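Local coordinates for protein angel homolog 2 (Homo sapiens, PDB 6RVZ) that probably acts as a magnesium-dependent phosphoesterase of the CCR4/nocturin family on RNA, is thought to bind mRNA 3'-UTRs, and here holds an adenosine-2',3'-vanadate, at residues A[196-201]-A[236-241]; A[354-359]-A[415-420]; A[100-105]-A[191-196]. All coordinates share one frame; numbering follows the deposited sequence.

Contact 1 of 3, residues A[196-201]-A[236-241]. With KL2 (adenosine-2',3'-vanadate), chain B.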
loop_
_atom_site.group_PDB
_atom_site.type_symbol
_atom_site.label_atom_id
_atom_site.label_comp_id
_atom_site.label_asym_id
_atom_site.label_seq_id
_atom_site.Cartn_x
_atom_site.Cartn_y
_atom_site.Cartn_z
ATOM N N LEU A 196 -4.018 -2.991 -4.360
ATOM C CA LEU A 196 -4.335 -4.269 -4.985
ATOM C C LEU A 196 -5.848 -4.433 -5.142
ATOM O O LEU A 196 -6.624 -3.785 -4.438
ATOM C CB LEU A 196 -3.753 -5.412 -4.143
ATOM C CG LEU A 196 -2.229 -5.505 -4.081
ATOM C CD1 LEU A 196 -1.798 -6.844 -3.501
ATOM C CD2 LEU A 196 -1.602 -5.301 -5.451
ATOM N N LEU A 197 -6.239 -5.326 -6.070
ATOM C CA LEU A 197 -7.628 -5.674 -6.345
ATOM C C LEU A 197 -8.390 -5.902 -5.040
ATOM O O LEU A 197 -7.914 -6.609 -4.157
ATOM C CB LEU A 197 -7.662 -6.941 -7.211
ATOM C CG LEU A 197 -9.045 -7.541 -7.466
ATOM C CD1 LEU A 197 -9.923 -6.572 -8.245
ATOM C CD2 LEU A 197 -8.935 -8.867 -8.201
ATOM N N TYR A 198 -9.584 -5.305 -4.942
ATOM C CA TYR A 198 -10.425 -5.429 -3.764
ATOM C C TYR A 198 -11.126 -6.787 -3.734
ATOM O O TYR A 198 -11.114 -7.455 -2.703
ATOM C CB TYR A 198 -11.448 -4.292 -3.717
ATOM C CG TYR A 198 -12.507 -4.468 -2.662
ATOM C CD1 TYR A 198 -12.222 -4.264 -1.323
ATOM C CD2 TYR A 198 -13.791 -4.868 -2.998
ATOM C CE1 TYR A 198 -13.184 -4.441 -0.343
ATOM C CE2 TYR A 198 -14.766 -5.050 -2.032
ATOM C CZ TYR A 198 -14.461 -4.837 -0.700
ATOM O OH TYR A 198 -15.418 -5.012 0.258
ATOM N N ASN A 199 -11.742 -7.175 -4.862
ATOM C CA ASN A 199 -12.618 -8.338 -4.942
ATOM C C ASN A 199 -12.084 -9.465 -4.055
ATOM O O ASN A 199 -11.051 -10.055 -4.356
ATOM C CB ASN A 199 -12.803 -8.813 -6.386
ATOM C CG ASN A 199 -13.878 -9.872 -6.529
ATOM O OD1 ASN A 199 -13.649 -11.042 -6.232
ATOM N ND2 ASN A 199 -15.052 -9.474 -6.989
ATOM N N PRO A 200 -12.757 -9.787 -2.926
ATOM C CA PRO A 200 -12.268 -10.812 -1.998
ATOM C C PRO A 200 -11.998 -12.204 -2.577
ATOM O O PRO A 200 -11.091 -12.891 -2.107
ATOM C CB PRO A 200 -13.392 -10.896 -0.949
ATOM C CG PRO A 200 -14.022 -9.522 -0.978
ATOM C CD PRO A 200 -13.985 -9.136 -2.441
ATOM N N ARG A 201 -12.778 -12.618 -3.586
ATOM C CA ARG A 201 -12.715 -13.978 -4.110
ATOM C C ARG A 201 -11.434 -14.208 -4.914
ATOM O O ARG A 201 -10.875 -15.299 -4.863
ATOM C CB ARG A 201 -13.944 -14.292 -4.976
ATOM C CG ARG A 201 -13.953 -15.701 -5.559
ATOM C CD ARG A 201 -15.290 -16.105 -6.146
ATOM N NE ARG A 201 -15.664 -15.388 -7.362
ATOM C CZ ARG A 201 -16.314 -15.920 -8.393
ATOM N NH1 ARG A 201 -16.595 -17.212 -8.414
ATOM N NH2 ARG A 201 -16.669 -15.153 -9.409
ATOM N N ASP A 236 -2.247 -0.173 -0.003
ATOM C CA ASP A 236 -3.450 -0.888 0.375
ATOM C C ASP A 236 -3.447 -2.223 -0.371
ATOM O O ASP A 236 -3.685 -2.265 -1.576
ATOM C CB ASP A 236 -4.671 -0.023 0.054
ATOM C CG ASP A 236 -5.995 -0.579 0.540
ATOM O OD1 ASP A 236 -6.064 -1.800 0.804
ATOM O OD2 ASP A 236 -6.953 0.219 0.645
ATOM N N PHE A 237 -3.160 -3.309 0.356
ATOM C CA PHE A 237 -3.003 -4.629 -0.238
ATOM C C PHE A 237 -4.307 -5.427 -0.160
ATOM O O PHE A 237 -4.370 -6.546 -0.665
ATOM C CB PHE A 237 -1.838 -5.357 0.438
ATOM C CG PHE A 237 -0.483 -4.781 0.108
ATOM C CD1 PHE A 237 -0.032 -3.628 0.731
ATOM C CD2 PHE A 237 0.333 -5.380 -0.841
ATOM C CE1 PHE A 237 1.208 -3.089 0.420
ATOM C CE2 PHE A 237 1.572 -4.841 -1.151
ATOM C CZ PHE A 237 2.008 -3.697 -0.521
ATOM N N ASN A 238 -5.343 -4.849 0.472
ATOM C CA ASN A 238 -6.659 -5.467 0.592
ATOM C C ASN A 238 -6.523 -6.898 1.118
ATOM O O ASN A 238 -7.290 -7.783 0.744
ATOM C CB ASN A 238 -7.441 -5.375 -0.725
ATOM C CG ASN A 238 -8.298 -4.129 -0.823
ATOM O OD1 ASN A 238 -8.994 -3.774 0.127
ATOM N ND2 ASN A 238 -8.270 -3.468 -1.968
ATOM N N SER A 239 -5.550 -7.096 2.017
ATOM C CA SER A 239 -5.245 -8.384 2.620
ATOM C C SER A 239 -4.913 -8.152 4.092
ATOM O O SER A 239 -4.283 -7.150 4.423
ATOM C CB SER A 239 -4.102 -9.072 1.904
ATOM O OG SER A 239 -4.350 -9.167 0.509
ATOM N N VAL A 240 -5.331 -9.082 4.961
ATOM C CA VAL A 240 -5.265 -8.888 6.403
ATOM C C VAL A 240 -3.994 -9.540 6.943
ATOM O O VAL A 240 -3.430 -10.426 6.300
ATOM C CB VAL A 240 -6.527 -9.431 7.106
ATOM C CG1 VAL A 240 -7.782 -8.723 6.621
ATOM C CG2 VAL A 240 -6.674 -10.939 6.960
ATOM N N PRO A 241 -3.496 -9.126 8.135
ATOM C CA PRO A 241 -2.308 -9.745 8.726
ATOM C C PRO A 241 -2.519 -11.246 8.915
ATOM O O PRO A 241 -3.620 -11.673 9.252
ATOM C CB PRO A 241 -2.142 -9.032 10.078
ATOM C CG PRO A 241 -2.897 -7.730 9.916
ATOM C CD PRO A 241 -4.044 -8.054 8.983
HETATM O O2V KL2 B . -11.694 -1.578 1.146
HETATM V V KL2 B . -10.640 -0.383 -0.016
HETATM O "O2'" KL2 B . -12.312 0.318 -0.834
HETATM O O1V KL2 B . -8.840 -1.200 0.696
HETATM O O3V KL2 B . -10.149 1.556 0.616
HETATM O "O3'" KL2 B . -10.277 -0.923 -1.903
HETATM C "C3'" KL2 B . -11.410 -0.766 -2.759
HETATM C "C2'" KL2 B . -12.665 -0.463 -1.964
HETATM C "C4'" KL2 B . -11.334 0.428 -3.692
HETATM C "C5'" KL2 B . -10.519 0.113 -4.942
HETATM O "O5'" KL2 B . -11.204 -0.852 -5.750
HETATM O "O4'" KL2 B . -12.707 0.765 -3.976
HETATM C "C1'" KL2 B . -13.567 0.296 -2.919
HETATM N N1 KL2 B . -17.551 -2.825 -1.670
HETATM C C2 KL2 B . -16.746 -2.127 -0.851
HETATM N N3 KL2 B . -15.755 -1.357 -1.330
HETATM C C4 KL2 B . -15.542 -1.275 -2.665
HETATM C C5 KL2 B . -16.359 -1.993 -3.527
HETATM C C6 KL2 B . -17.379 -2.778 -3.008
HETATM N N6 KL2 B . -18.190 -3.488 -3.829
HETATM N N7 KL2 B . -15.942 -1.749 -4.779
HETATM C C8 KL2 B . -14.901 -0.901 -4.683
HETATM N N9 KL2 B . -14.648 -0.611 -3.407
#

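Contact 2 of 3, residues A[354-359]-A[415-420]. With ADN (adenosine), chain D; KL2 (adenosine-2',3'-vanadate), chain B.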
loop_
_atom_site.group_PDB
_atom_site.type_symbol
_atom_site.label_atom_id
_atom_site.label_comp_id
_atom_site.label_asym_id
_atom_site.label_seq_id
_atom_site.Cartn_x
_atom_site.Cartn_y
_atom_site.Cartn_z
ATOM N N THR A 354 -8.710 0.534 8.579
ATOM C CA THR A 354 -9.929 0.980 7.912
ATOM C C THR A 354 -11.143 0.630 8.777
ATOM O O THR A 354 -11.190 -0.450 9.361
ATOM C CB THR A 354 -10.026 0.395 6.492
ATOM O OG1 THR A 354 -11.123 1.011 5.819
ATOM C CG2 THR A 354 -10.212 -1.108 6.459
ATOM N N CYS A 355 -12.117 1.554 8.858
ATOM C CA CYS A 355 -13.353 1.359 9.611
ATOM C C CYS A 355 -14.517 2.049 8.893
ATOM O O CYS A 355 -14.495 3.263 8.713
ATOM C CB CYS A 355 -13.235 1.909 11.032
ATOM S SG CYS A 355 -14.592 1.425 12.135
ATOM N N HIS A 356 -15.523 1.270 8.468
ATOM C CA HIS A 356 -16.769 1.816 7.945
ATOM C C HIS A 356 -17.921 0.880 8.328
ATOM O O HIS A 356 -17.735 0.009 9.175
ATOM C CB HIS A 356 -16.634 2.139 6.441
ATOM C CG HIS A 356 -16.176 1.011 5.576
ATOM N ND1 HIS A 356 -16.803 -0.219 5.560
ATOM C CD2 HIS A 356 -15.182 0.941 4.663
ATOM C CE1 HIS A 356 -16.198 -1.008 4.695
ATOM N NE2 HIS A 356 -15.199 -0.320 4.130
ATOM N N SER A 357 -19.106 1.065 7.723
ATOM C CA SER A 357 -20.311 0.349 8.125
ATOM C C SER A 357 -20.127 -1.169 8.069
ATOM O O SER A 357 -20.764 -1.881 8.840
ATOM C CB SER A 357 -21.509 0.766 7.297
ATOM O OG SER A 357 -21.901 2.100 7.587
ATOM N N ARG A 358 -19.270 -1.666 7.165
ATOM C CA ARG A 358 -19.191 -3.095 6.891
ATOM C C ARG A 358 -17.821 -3.703 7.210
ATOM O O ARG A 358 -17.688 -4.921 7.131
ATOM C CB ARG A 358 -19.534 -3.359 5.420
ATOM C CG ARG A 358 -20.974 -3.027 5.054
ATOM C CD ARG A 358 -21.312 -3.426 3.633
ATOM N NE ARG A 358 -21.221 -4.863 3.400
ATOM C CZ ARG A 358 -22.212 -5.724 3.601
ATOM N NH1 ARG A 358 -23.379 -5.299 4.055
ATOM N NH2 ARG A 358 -22.033 -7.007 3.342
ATOM N N SER A 359 -16.810 -2.896 7.575
ATOM C CA SER A 359 -15.455 -3.417 7.729
ATOM C C SER A 359 -14.677 -2.665 8.810
ATOM O O SER A 359 -14.768 -1.445 8.903
ATOM C CB SER A 359 -14.720 -3.372 6.409
ATOM O OG SER A 359 -13.616 -4.265 6.409
ATOM N N SER A 415 -11.195 12.400 8.034
ATOM C CA SER A 415 -11.943 12.534 6.791
ATOM C C SER A 415 -11.597 11.451 5.759
ATOM O O SER A 415 -11.843 11.634 4.570
ATOM C CB SER A 415 -11.746 13.919 6.227
ATOM O OG SER A 415 -12.494 14.870 6.969
ATOM N N SER A 416 -11.055 10.314 6.212
ATOM C CA SER A 416 -10.982 9.112 5.393
ATOM C C SER A 416 -11.554 7.928 6.168
ATOM O O SER A 416 -11.620 7.971 7.394
ATOM C CB SER A 416 -9.570 8.827 4.945
ATOM O OG SER A 416 -9.506 7.602 4.223
ATOM N N ASP A 417 -11.947 6.869 5.444
ATOM C CA ASP A 417 -12.376 5.625 6.069
ATOM C C ASP A 417 -11.157 4.761 6.399
ATOM O O ASP A 417 -11.310 3.683 6.964
ATOM C CB ASP A 417 -13.436 4.893 5.235
ATOM C CG ASP A 417 -13.008 4.459 3.845
ATOM O OD1 ASP A 417 -11.932 4.891 3.391
ATOM O OD2 ASP A 417 -13.776 3.705 3.216
ATOM N N HIS A 418 -9.953 5.246 6.045
ATOM C CA HIS A 418 -8.690 4.680 6.498
ATOM C C HIS A 418 -7.993 5.635 7.467
ATOM O O HIS A 418 -8.272 6.832 7.465
ATOM C CB HIS A 418 -7.761 4.395 5.307
ATOM C CG HIS A 418 -8.224 3.304 4.402
ATOM N ND1 HIS A 418 -7.543 2.110 4.282
ATOM C CD2 HIS A 418 -9.277 3.226 3.563
ATOM C CE1 HIS A 418 -8.168 1.336 3.416
ATOM N NE2 HIS A 418 -9.234 1.999 2.962
ATOM N N LEU A 419 -7.077 5.088 8.278
ATOM C CA LEU A 419 -6.146 5.864 9.087
ATOM C C LEU A 419 -4.818 5.978 8.341
ATOM O O LEU A 419 -4.404 5.026 7.684
ATOM C CB LEU A 419 -5.929 5.160 10.432
ATOM C CG LEU A 419 -7.140 5.070 11.360
ATOM C CD1 LEU A 419 -6.813 4.221 12.580
ATOM C CD2 LEU A 419 -7.612 6.453 11.788
ATOM N N PRO A 420 -4.105 7.127 8.420
ATOM C CA PRO A 420 -2.764 7.235 7.843
ATOM C C PRO A 420 -1.739 6.447 8.657
ATOM O O PRO A 420 -1.732 6.526 9.883
ATOM C CB PRO A 420 -2.467 8.744 7.884
ATOM C CG PRO A 420 -3.305 9.260 9.034
ATOM C CD PRO A 420 -4.542 8.382 9.053
HETATM O "O5'" ADN D . -25.729 1.291 19.423
HETATM C "C5'" ADN D . -24.931 0.992 18.285
HETATM C "C4'" ADN D . -23.468 1.158 18.611
HETATM O "O4'" ADN D . -22.676 0.655 17.503
HETATM C "C3'" ADN D . -23.051 2.623 18.780
HETATM O "O3'" ADN D . -21.969 2.747 19.693
HETATM C "C2'" ADN D . -22.653 3.015 17.351
HETATM O "O2'" ADN D . -21.675 4.026 17.263
HETATM C "C1'" ADN D . -22.068 1.717 16.800
HETATM N N9 ADN D . -22.293 1.531 15.366
HETATM C C8 ADN D . -23.014 2.318 14.496
HETATM N N7 ADN D . -23.002 1.870 13.262
HETATM C C5 ADN D . -22.228 0.711 13.305
HETATM C C6 ADN D . -21.833 -0.224 12.313
HETATM N N6 ADN D . -22.187 -0.151 11.023
HETATM N N1 ADN D . -21.047 -1.263 12.717
HETATM C C2 ADN D . -20.689 -1.339 14.009
HETATM N N3 ADN D . -21.006 -0.522 15.016
HETATM C C4 ADN D . -21.786 0.499 14.598
HETATM O O2V KL2 B . -11.694 -1.578 1.146
HETATM V V KL2 B . -10.640 -0.383 -0.016
HETATM O "O2'" KL2 B . -12.312 0.318 -0.834
HETATM O O1V KL2 B . -8.840 -1.200 0.696
HETATM O O3V KL2 B . -10.149 1.556 0.616
HETATM O "O3'" KL2 B . -10.277 -0.923 -1.903
HETATM C "C3'" KL2 B . -11.410 -0.766 -2.759
HETATM C "C2'" KL2 B . -12.665 -0.463 -1.964
HETATM C "C4'" KL2 B . -11.334 0.428 -3.692
HETATM C "C5'" KL2 B . -10.519 0.113 -4.942
HETATM O "O5'" KL2 B . -11.204 -0.852 -5.750
HETATM O "O4'" KL2 B . -12.707 0.765 -3.976
HETATM C "C1'" KL2 B . -13.567 0.296 -2.919
HETATM N N1 KL2 B . -17.551 -2.825 -1.670
HETATM C C2 KL2 B . -16.746 -2.127 -0.851
HETATM N N3 KL2 B . -15.755 -1.357 -1.330
HETATM C C4 KL2 B . -15.542 -1.275 -2.665
HETATM C C5 KL2 B . -16.359 -1.993 -3.527
HETATM C C6 KL2 B . -17.379 -2.778 -3.008
HETATM N N6 KL2 B . -18.190 -3.488 -3.829
HETATM N N7 KL2 B . -15.942 -1.749 -4.779
HETATM C C8 KL2 B . -14.901 -0.901 -4.683
HETATM N N9 KL2 B . -14.648 -0.611 -3.407
#

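Contact 3 of 3, residues A[100-105]-A[191-196]. With MG (magnesium ion), chain C; KL2 (adenosine-2',3'-vanadate), chain B.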
loop_
_atom_site.group_PDB
_atom_site.type_symbol
_atom_site.label_atom_id
_atom_site.label_comp_id
_atom_site.label_asym_id
_atom_site.label_seq_id
_atom_site.Cartn_x
_atom_site.Cartn_y
_atom_site.Cartn_z
ATOM N N VAL A 100 8.199 11.381 2.738
ATOM C CA VAL A 100 7.655 10.629 1.615
ATOM C C VAL A 100 6.171 10.356 1.873
ATOM O O VAL A 100 5.810 9.879 2.947
ATOM C CB VAL A 100 8.429 9.313 1.395
ATOM C CG1 VAL A 100 7.903 8.534 0.198
ATOM C CG2 VAL A 100 9.924 9.545 1.254
ATOM N N LEU A 101 5.321 10.659 0.877
ATOM C CA LEU A 101 3.903 10.329 0.907
ATOM C C LEU A 101 3.618 9.214 -0.101
ATOM O O LEU A 101 3.946 9.346 -1.278
ATOM C CB LEU A 101 3.072 11.571 0.554
ATOM C CG LEU A 101 3.310 12.819 1.403
ATOM C CD1 LEU A 101 2.404 13.954 0.950
ATOM C CD2 LEU A 101 3.097 12.534 2.880
ATOM N N CYS A 102 3.004 8.122 0.376
ATOM C CA CYS A 102 2.437 7.090 -0.482
ATOM C C CYS A 102 0.919 7.074 -0.301
ATOM O O CYS A 102 0.421 6.595 0.715
ATOM C CB CYS A 102 3.031 5.722 -0.167
ATOM S SG CYS A 102 4.760 5.564 -0.683
ATOM N N LEU A 103 0.193 7.616 -1.287
ATOM C CA LEU A 103 -1.249 7.787 -1.196
ATOM C C LEU A 103 -1.956 6.822 -2.149
ATOM O O LEU A 103 -1.435 6.513 -3.219
ATOM C CB LEU A 103 -1.602 9.240 -1.539
ATOM C CG LEU A 103 -0.824 10.317 -0.782
ATOM C CD1 LEU A 103 -1.154 11.693 -1.330
ATOM C CD2 LEU A 103 -1.110 10.261 0.710
ATOM N N GLN A 104 -3.152 6.369 -1.742
ATOM C CA GLN A 104 -4.029 5.550 -2.569
ATOM C C GLN A 104 -5.388 6.243 -2.687
ATOM O O GLN A 104 -5.716 7.109 -1.875
ATOM C CB GLN A 104 -4.172 4.144 -1.976
ATOM C CG GLN A 104 -2.840 3.443 -1.727
ATOM C CD GLN A 104 -2.247 3.766 -0.376
ATOM O OE1 GLN A 104 -2.958 3.896 0.620
ATOM N NE2 GLN A 104 -0.931 3.893 -0.329
ATOM N N GLU A 105 -6.162 5.844 -3.709
ATOM C CA GLU A 105 -7.461 6.420 -4.036
ATOM C C GLU A 105 -7.342 7.931 -4.244
ATOM O O GLU A 105 -8.163 8.706 -3.755
ATOM C CB GLU A 105 -8.506 6.087 -2.968
ATOM C CG GLU A 105 -8.842 4.611 -2.874
ATOM C CD GLU A 105 -10.116 4.310 -2.101
ATOM O OE1 GLU A 105 -11.030 5.159 -2.107
ATOM O OE2 GLU A 105 -10.191 3.225 -1.496
ATOM N N VAL A 191 11.203 3.320 -3.434
ATOM C CA VAL A 191 9.905 3.468 -2.787
ATOM C C VAL A 191 8.820 2.944 -3.728
ATOM O O VAL A 191 8.701 3.421 -4.854
ATOM C CB VAL A 191 9.632 4.931 -2.386
ATOM C CG1 VAL A 191 8.252 5.107 -1.767
ATOM C CG2 VAL A 191 10.704 5.468 -1.451
ATOM N N ALA A 192 8.034 1.967 -3.246
ATOM C CA ALA A 192 6.945 1.370 -4.007
ATOM C C ALA A 192 5.614 1.639 -3.306
ATOM O O ALA A 192 5.562 1.731 -2.081
ATOM C CB ALA A 192 7.185 -0.111 -4.175
ATOM N N ASN A 193 4.547 1.763 -4.109
ATOM C CA ASN A 193 3.194 2.019 -3.633
ATOM C C ASN A 193 2.220 1.275 -4.549
ATOM O O ASN A 193 2.452 1.188 -5.753
ATOM C CB ASN A 193 2.913 3.527 -3.572
ATOM C CG ASN A 193 1.530 3.882 -3.065
ATOM O OD1 ASN A 193 0.855 3.064 -2.447
ATOM N ND2 ASN A 193 1.103 5.109 -3.312
ATOM N N THR A 194 1.142 0.723 -3.976
ATOM C CA THR A 194 0.114 0.052 -4.760
ATOM C C THR A 194 -1.231 0.074 -4.034
ATOM O O THR A 194 -1.311 0.403 -2.853
ATOM C CB THR A 194 0.508 -1.395 -5.098
ATOM O OG1 THR A 194 -0.325 -1.853 -6.165
ATOM C CG2 THR A 194 0.379 -2.344 -3.926
ATOM N N HIS A 195 -2.279 -0.266 -4.795
ATOM C CA HIS A 195 -3.602 -0.581 -4.285
ATOM C C HIS A 195 -4.094 -1.827 -5.023
ATOM O O HIS A 195 -4.508 -1.737 -6.177
ATOM C CB HIS A 195 -4.539 0.627 -4.460
ATOM C CG HIS A 195 -5.849 0.502 -3.758
ATOM N ND1 HIS A 195 -6.740 1.555 -3.668
ATOM C CD2 HIS A 195 -6.420 -0.533 -3.102
ATOM C CE1 HIS A 195 -7.804 1.170 -2.995
ATOM N NE2 HIS A 195 -7.632 -0.107 -2.634
ATOM N N LEU A 196 -4.018 -2.991 -4.360
ATOM C CA LEU A 196 -4.335 -4.269 -4.985
ATOM C C LEU A 196 -5.848 -4.433 -5.142
ATOM O O LEU A 196 -6.624 -3.785 -4.438
ATOM C CB LEU A 196 -3.753 -5.412 -4.143
ATOM C CG LEU A 196 -2.229 -5.505 -4.081
ATOM C CD1 LEU A 196 -1.798 -6.844 -3.501
ATOM C CD2 LEU A 196 -1.602 -5.301 -5.451
HETATM MG MG MG C . -11.750 2.400 -0.267
HETATM O O2V KL2 B . -11.694 -1.578 1.146
HETATM V V KL2 B . -10.640 -0.383 -0.016
HETATM O "O2'" KL2 B . -12.312 0.318 -0.834
HETATM O O1V KL2 B . -8.840 -1.200 0.696
HETATM O O3V KL2 B . -10.149 1.556 0.616
HETATM O "O3'" KL2 B . -10.277 -0.923 -1.903
HETATM C "C3'" KL2 B . -11.410 -0.766 -2.759
HETATM C "C2'" KL2 B . -12.665 -0.463 -1.964
HETATM C "C4'" KL2 B . -11.334 0.428 -3.692
HETATM C "C5'" KL2 B . -10.519 0.113 -4.942
HETATM O "O5'" KL2 B . -11.204 -0.852 -5.750
HETATM O "O4'" KL2 B . -12.707 0.765 -3.976
HETATM C "C1'" KL2 B . -13.567 0.296 -2.919
HETATM N N1 KL2 B . -17.551 -2.825 -1.670
HETATM C C2 KL2 B . -16.746 -2.127 -0.851
HETATM N N3 KL2 B . -15.755 -1.357 -1.330
HETATM C C4 KL2 B . -15.542 -1.275 -2.665
HETATM C C5 KL2 B . -16.359 -1.993 -3.527
HETATM C C6 KL2 B . -17.379 -2.778 -3.008
HETATM N N6 KL2 B . -18.190 -3.488 -3.829
HETATM N N7 KL2 B . -15.942 -1.749 -4.779
HETATM C C8 KL2 B . -14.901 -0.901 -4.683
HETATM N N9 KL2 B . -14.648 -0.611 -3.407
HETATM O O HOH W 1 -6.347 3.650 -5.611
HETATM O O HOH W 2 -13.013 3.405 -1.422
HETATM O O HOH W 3 -13.101 2.116 1.304
HETATM O O HOH W 4 -11.014 4.096 0.875
#

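Contact 1 of 3, residues A[196-201]-A[236-241]
The side-chain amide of N238 spans the gap between the backbone of L196 and the bound adenosine-2',3'-vanadate, in a cleft formed by two loops that follow neighbouring parallel strands of the DNase I-like fold. Its ND2 donates to L196 O at 3.0 Å, almost in the plane of the amide, and to O3' of the nucleotide at 3.2 Å with a nearly straight N-H...O angle of 167°. With both bonds made by one nitrogen, the amide is fixed in rotation, and its other end, OD1, faces the vanadate oxygen O1V. Y198 covers the ligand from the other loop. A chi1 of 170° lays its ring against the nucleotide, so that N3 of the adenine stands 3.7 Å above one ring face, displaced toward the rim. N238 OD1 meets the edge of the same ring at CD1 (3.6 Å), the ring and amide planes being 73° apart.

The next shell positions N238. Its backbone N donates to D236 OD1 at 3.2 Å, which makes an Asx turn and ties the carboxylate to the turn that carries the amide; D236 OD2 accepts from N58. Across the loops, L196 N donates to D236 O at 2.9 Å, so L196 uses both its N and its O to hold the second loop. The 196-201 loop is itself pinned to helix 203-221, where Q209 accepts from L197 N and K206 donates to L197 O. Beneath the polar layer, L196 points its side chain at the second loop, and its CD1 lies 3.7 Å from F237 CD2.

Contact 2 of 3, residues A[354-359]-A[415-420]
D417 O is gripped by two donors from the other segment: C355 N at 3.0 Å and T354 OG1 at 2.9 Å, the latter coming from above the carbonyl plane by 49°. The two bonds accompany a single beta bridge between T354 and H418, which joins strand 354-355 to the loop before strand 421-428 in the DNase I-like fold. T354 sets OG1 opposite its backbone N (chi1 -172°), which brings the hydroxyl to D417 O. T354 CB and OG1 both lie over one face of the H418 imidazole, OG1 3.5 Å above its centre. CB makes a nearly central CH-pi contact, 3.7 Å from the ring centroid and only 12° off the ring normal.

H418 works through both its ring nitrogens. NE2 donates to the vanadate oxygen O3V at 2.6 Å, and ND1 is hydrogen-bonded to D364, a second-shell carboxylate on strand 360-369 that fixes the rotation of the ring. Replacing H418 by an alanine is likely to cost O3V its imidazole donor, though not its magnesium, to leave D364 OD2 without its ring partner and to open a gap beneath T354 CB. The backbone of H418 is held as well, since its N donates to S416 OG at 3.0 Å in an ST turn, and that hydroxyl bonds onward to N58 O.

H356 and D417 run side by side. The carboxylate oxygen OD2, whose hydrogen-bonding partner is the hydroxyl of Y72, sits near the plane of the imidazole at its edge, 3.4 Å from CD2. On the far side, H356 ND1 accepts from R358 N in the plane of the ring.

Contact 3 of 3, residues A[100-105]-A[191-196]
V100 CG1 meets V191 CG1 tip to tip at 4.0 Å, the start of a line of buried contacts along two strands. C102 comes next, its SG resting on the same V191 methyl at 3.7 Å, while its CB lies against the amide of N193. At L103 the backbone carries the contact, for its carbonyl O accepts from N193 ND2 at 2.9 Å although the donor stands 49° above the carbonyl plane.

These strands belong to different sheets and face each other across the beta sandwich of the DNase I-like fold, their axes 7.3 Å apart and 21° from parallel. The polar side chain of N193 is therefore buried between the sheets, and Q104 supplies its second partner: NE2 donates to N193 OD1 at 2.9 Å. The two amide planes are turned 84° apart, and a bend at chi2 folds the Q104 amide back toward N193.

E105, where the chain turns a corner, reaches the metal and nucleotide site, probably the active site. OE2 binds the magnesium ion at 2.1 Å, with ribose O2' and vanadate O3V of the ligand and three waters completing six ligands. OE1 accepts from S61 N, and OE2 also from N58. The H195 ring lies nearly coplanar with this carboxylate, its NE2 donating to the nucleotide O3' at 2.9 Å, while its ND1 is joined to E105 N by a bridging water.

In the fold
Along the chain contact 3 closes first, then contact 1, then contact 2. Contacts 1 and 3 share L196, where strand 189-195 runs into its loop, and D236 N probably bonds to T194 O between the parallel strands 189-195 and 231-236. Their centres are 14 Å apart, as are those of contacts 1 and 2, which touch where D236 packs on H418. Contacts 2 and 3 lie about 17 Å apart between centres without touching, but each brings a histidine to the same adenosine-vanadate ligand. Contact 3 joins the two mixed sheets; contact 1 pairs loops at strand ends and contact 2 ties short strand 354-355 to a loop, consistent with one nucleotide site assembled from both sheets.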